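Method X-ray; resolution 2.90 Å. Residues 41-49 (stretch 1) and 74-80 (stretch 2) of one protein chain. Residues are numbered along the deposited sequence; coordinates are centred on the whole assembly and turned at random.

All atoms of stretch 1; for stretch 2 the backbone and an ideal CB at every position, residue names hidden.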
# COMPACT_ATOMS: atom_id res chain seq x y z
N GLU A 41 35.64 -0.14 30.99
CA GLU A 41 34.64 -0.42 29.97
C GLU A 41 33.87 -1.70 30.29
O GLU A 41 32.67 -1.81 30.01
CB GLU A 41 35.30 -0.53 28.60
CG GLU A 41 34.34 -0.87 27.47
CD GLU A 41 33.24 0.16 27.31
OE1 GLU A 41 33.55 1.37 27.36
OE2 GLU A 41 32.07 -0.24 27.15
N ASN A 42 34.56 -2.67 30.88
CA ASN A 42 33.95 -3.94 31.25
C ASN A 42 32.85 -3.76 32.29
O ASN A 42 31.87 -4.50 32.30
CB ASN A 42 35.01 -4.92 31.77
CG ASN A 42 36.10 -5.18 30.75
OD1 ASN A 42 37.00 -4.37 30.57
ND2 ASN A 42 36.02 -6.33 30.09
N GLY A 43 33.04 -2.78 33.17
CA GLY A 43 32.09 -2.53 34.24
C GLY A 43 30.96 -1.60 33.85
O GLY A 43 30.20 -1.15 34.71
N ARG A 44 30.86 -1.30 32.56
CA ARG A 44 29.79 -0.43 32.06
C ARG A 44 28.43 -1.09 32.23
O ARG A 44 27.47 -0.46 32.68
CB ARG A 44 30.02 -0.08 30.59
CG ARG A 44 28.89 0.73 29.97
CD ARG A 44 29.14 1.00 28.50
NE ARG A 44 30.29 1.86 28.28
CZ ARG A 44 30.23 3.19 28.23
NH1 ARG A 44 29.06 3.80 28.38
NH2 ARG A 44 31.32 3.90 28.02
N TYR A 45 28.35 -2.37 31.88
CA TYR A 45 27.09 -3.11 31.96
C TYR A 45 27.10 -4.15 33.07
O TYR A 45 26.05 -4.70 33.43
CB TYR A 45 26.77 -3.79 30.62
CG TYR A 45 26.59 -2.83 29.47
CD1 TYR A 45 25.44 -2.06 29.35
CD2 TYR A 45 27.56 -2.70 28.48
CE1 TYR A 45 25.26 -1.19 28.29
CE2 TYR A 45 27.39 -1.84 27.42
CZ TYR A 45 26.24 -1.08 27.33
OH TYR A 45 26.07 -0.22 26.27
N PHE A 46 28.27 -4.43 33.62
CA PHE A 46 28.40 -5.48 34.64
C PHE A 46 29.07 -5.00 35.92
O PHE A 46 29.70 -3.94 35.96
CB PHE A 46 29.17 -6.67 34.08
CG PHE A 46 28.53 -7.30 32.88
CD1 PHE A 46 27.36 -8.03 33.00
CD2 PHE A 46 29.11 -7.18 31.62
CE1 PHE A 46 26.76 -8.61 31.89
CE2 PHE A 46 28.52 -7.76 30.52
CZ PHE A 46 27.35 -8.47 30.65
N SER A 47 28.92 -5.79 36.98
CA SER A 47 29.57 -5.52 38.25
C SER A 47 29.98 -6.83 38.92
O SER A 47 29.17 -7.74 39.07
CB SER A 47 28.64 -4.72 39.17
OG SER A 47 28.48 -3.40 38.71
N LEU A 48 31.24 -6.91 39.32
CA LEU A 48 31.75 -8.09 40.00
C LEU A 48 31.83 -7.83 41.50
O LEU A 48 32.59 -6.97 41.95
CB LEU A 48 33.11 -8.49 39.44
CG LEU A 48 33.65 -9.86 39.83
CD1 LEU A 48 32.62 -10.94 39.55
CD2 LEU A 48 34.94 -10.14 39.07
N SER A 49 31.04 -8.57 42.27
CA SER A 49 30.96 -8.36 43.71
C SER A 49 32.13 -9.00 44.45
O SER A 49 32.61 -10.06 44.06
CB SER A 49 29.64 -8.92 44.25
OG SER A 49 29.51 -8.69 45.64
N UNK A 74 27.66 -12.00 21.75
CA UNK A 74 28.64 -12.46 22.72
C UNK A 74 29.43 -11.30 23.31
O UNK A 74 30.29 -10.72 22.64
CB UNK A 74 29.59 -13.47 22.07
N UNK A 75 29.13 -10.95 24.55
CA UNK A 75 29.79 -9.84 25.22
C UNK A 75 31.00 -10.33 26.01
O UNK A 75 30.85 -11.04 27.00
CB UNK A 75 28.81 -9.11 26.14
N UNK A 76 32.21 -9.95 25.57
CA UNK A 76 33.45 -10.38 26.22
C UNK A 76 33.86 -9.47 27.38
O UNK A 76 33.99 -8.26 27.21
CB UNK A 76 34.58 -10.43 25.19
N UNK A 77 34.07 -10.07 28.55
CA UNK A 77 34.58 -9.32 29.69
C UNK A 77 35.87 -9.96 30.21
O UNK A 77 36.13 -11.14 29.95
CB UNK A 77 33.53 -9.25 30.80
N UNK A 78 36.65 -9.18 30.93
CA UNK A 78 37.98 -9.60 31.36
C UNK A 78 38.06 -9.67 32.89
O UNK A 78 37.87 -8.66 33.57
CB UNK A 78 39.04 -8.64 30.82
N UNK A 79 38.33 -10.86 33.41
CA UNK A 79 38.42 -11.05 34.86
C UNK A 79 39.88 -11.23 35.29
O UNK A 79 40.56 -12.14 34.83
CB UNK A 79 37.59 -12.26 35.29
N UNK A 80 40.34 -10.36 36.17
CA UNK A 80 41.73 -10.35 36.59
C UNK A 80 41.91 -10.77 38.05
O UNK A 80 41.26 -10.23 38.94
CB UNK A 80 42.32 -8.95 36.38

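Position 74 has phi/psi of -110/106, an extended conformation, and its ideal CB finds no atom of stretch 1 within 5.5 Å. Stretch 1 therefore sets no preference. The deposited residue is Leu 74, whose side chain comes no nearer to stretch 1 than 10.1 Å, from Leu 74 CD1 to Phe 46 CZ.

At position 75 the CA-to-CB bond points toward stretch 1, and the ideal CB lies 4.6 Å from Phe 46 CE2. What lies ahead is the carbon surface of two rings, Phe 46 and Tyr 45, so a branched or long apolar side chain (Leu, Ile, Met) would suit, and an aromatic one cannot be excluded from the backbone alone. The residue is Leu 75. Its CD2 meets both rings, 3.5 Å from Phe 46 CE2 and 4.5 Å from Tyr 45 CD2, with an oblique approach to each. Its chi1 of -138° lies between the standard wells.

Position 76 points away, with no atom of stretch 1 within 5.5 Å of its ideal CB. Many side chains would fit; a phi of -86° also admits proline. It is Pro 76, with a C-gamma endo pucker.

Position 77 points toward stretch 1 and sits in register with Asn 42, the two CA atoms being 5.6 Å apart. Its ideal CB is 3.9 Å from Asn 42 ND2 and 4.9 Å from Phe 46 CD2. Such closeness favours a compact side chain, and the neighbouring ring favours an apolar one: Val, Ile or Ala would suit, and Thr could fit if its hydroxyl found a partner; the backbone does not choose among them. Val 77 is deposited, with chi1 in the m well; its CG1 packs 3.7 Å from Phe 46 CD2.

At position 78 the CA-to-CB bond runs sideways, and the ideal CB is again 3.9 Å from Asn 42 ND2. The backbone N is closer still, 3.0 Å from that ND2, but both atoms are donors and no hydrogen bond results. A side chain extending past the amide could be polar or apolar. Gln 78 has chi1 and chi2 both t, and its CB provides its closest side-chain approach to Asn 42.

Position 79 also points sideways; its ideal CB is 5.1 Å from Leu 48 CD2. That methyl invites modest apolar contact, for which Val, Ile or Leu would serve. Val 79 places CG1 4.4 Å from Leu 48 CD2, a loose contact.

Position 80 points sideways into space that stretch 1 leaves empty, so the choice is unconstrained here. Val 80 CG2 comes no nearer to stretch 1 than 8.0 Å, to Asn 42 OD1. Across the whole interface no hydrogen bond forms, and its 315 Å² of buried surface includes a distinct apolar component.

Stretch 2, residues 74-80: LLPVQVV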
# COMPACT_ATOMS: atom_id res chain seq x y z
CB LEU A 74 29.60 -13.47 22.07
CG LEU A 74 29.25 -14.96 22.17
CD1 LEU A 74 29.39 -15.45 23.61
CD2 LEU A 74 27.85 -15.25 21.65
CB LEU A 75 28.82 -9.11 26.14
CG LEU A 75 28.90 -7.58 26.13
CD1 LEU A 75 28.63 -7.05 24.73
CD2 LEU A 75 27.92 -6.98 27.13
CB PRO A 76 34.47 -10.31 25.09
CG PRO A 76 33.98 -9.20 24.23
CD PRO A 76 32.47 -9.17 24.34
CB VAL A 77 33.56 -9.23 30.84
CG1 VAL A 77 32.38 -8.37 30.42
CG2 VAL A 77 33.10 -10.61 31.25
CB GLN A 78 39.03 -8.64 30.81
CG GLN A 78 40.47 -9.10 30.93
CD GLN A 78 41.42 -8.21 30.15
OE1 GLN A 78 42.62 -8.19 30.39
NE2 GLN A 78 40.87 -7.46 29.19
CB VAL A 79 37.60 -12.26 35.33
CG1 VAL A 79 37.84 -12.54 36.80
CG2 VAL A 79 36.11 -12.02 35.06
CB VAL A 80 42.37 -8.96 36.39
CG1 VAL A 80 43.83 -8.98 36.80
CG2 VAL A 80 42.21 -8.51 34.95
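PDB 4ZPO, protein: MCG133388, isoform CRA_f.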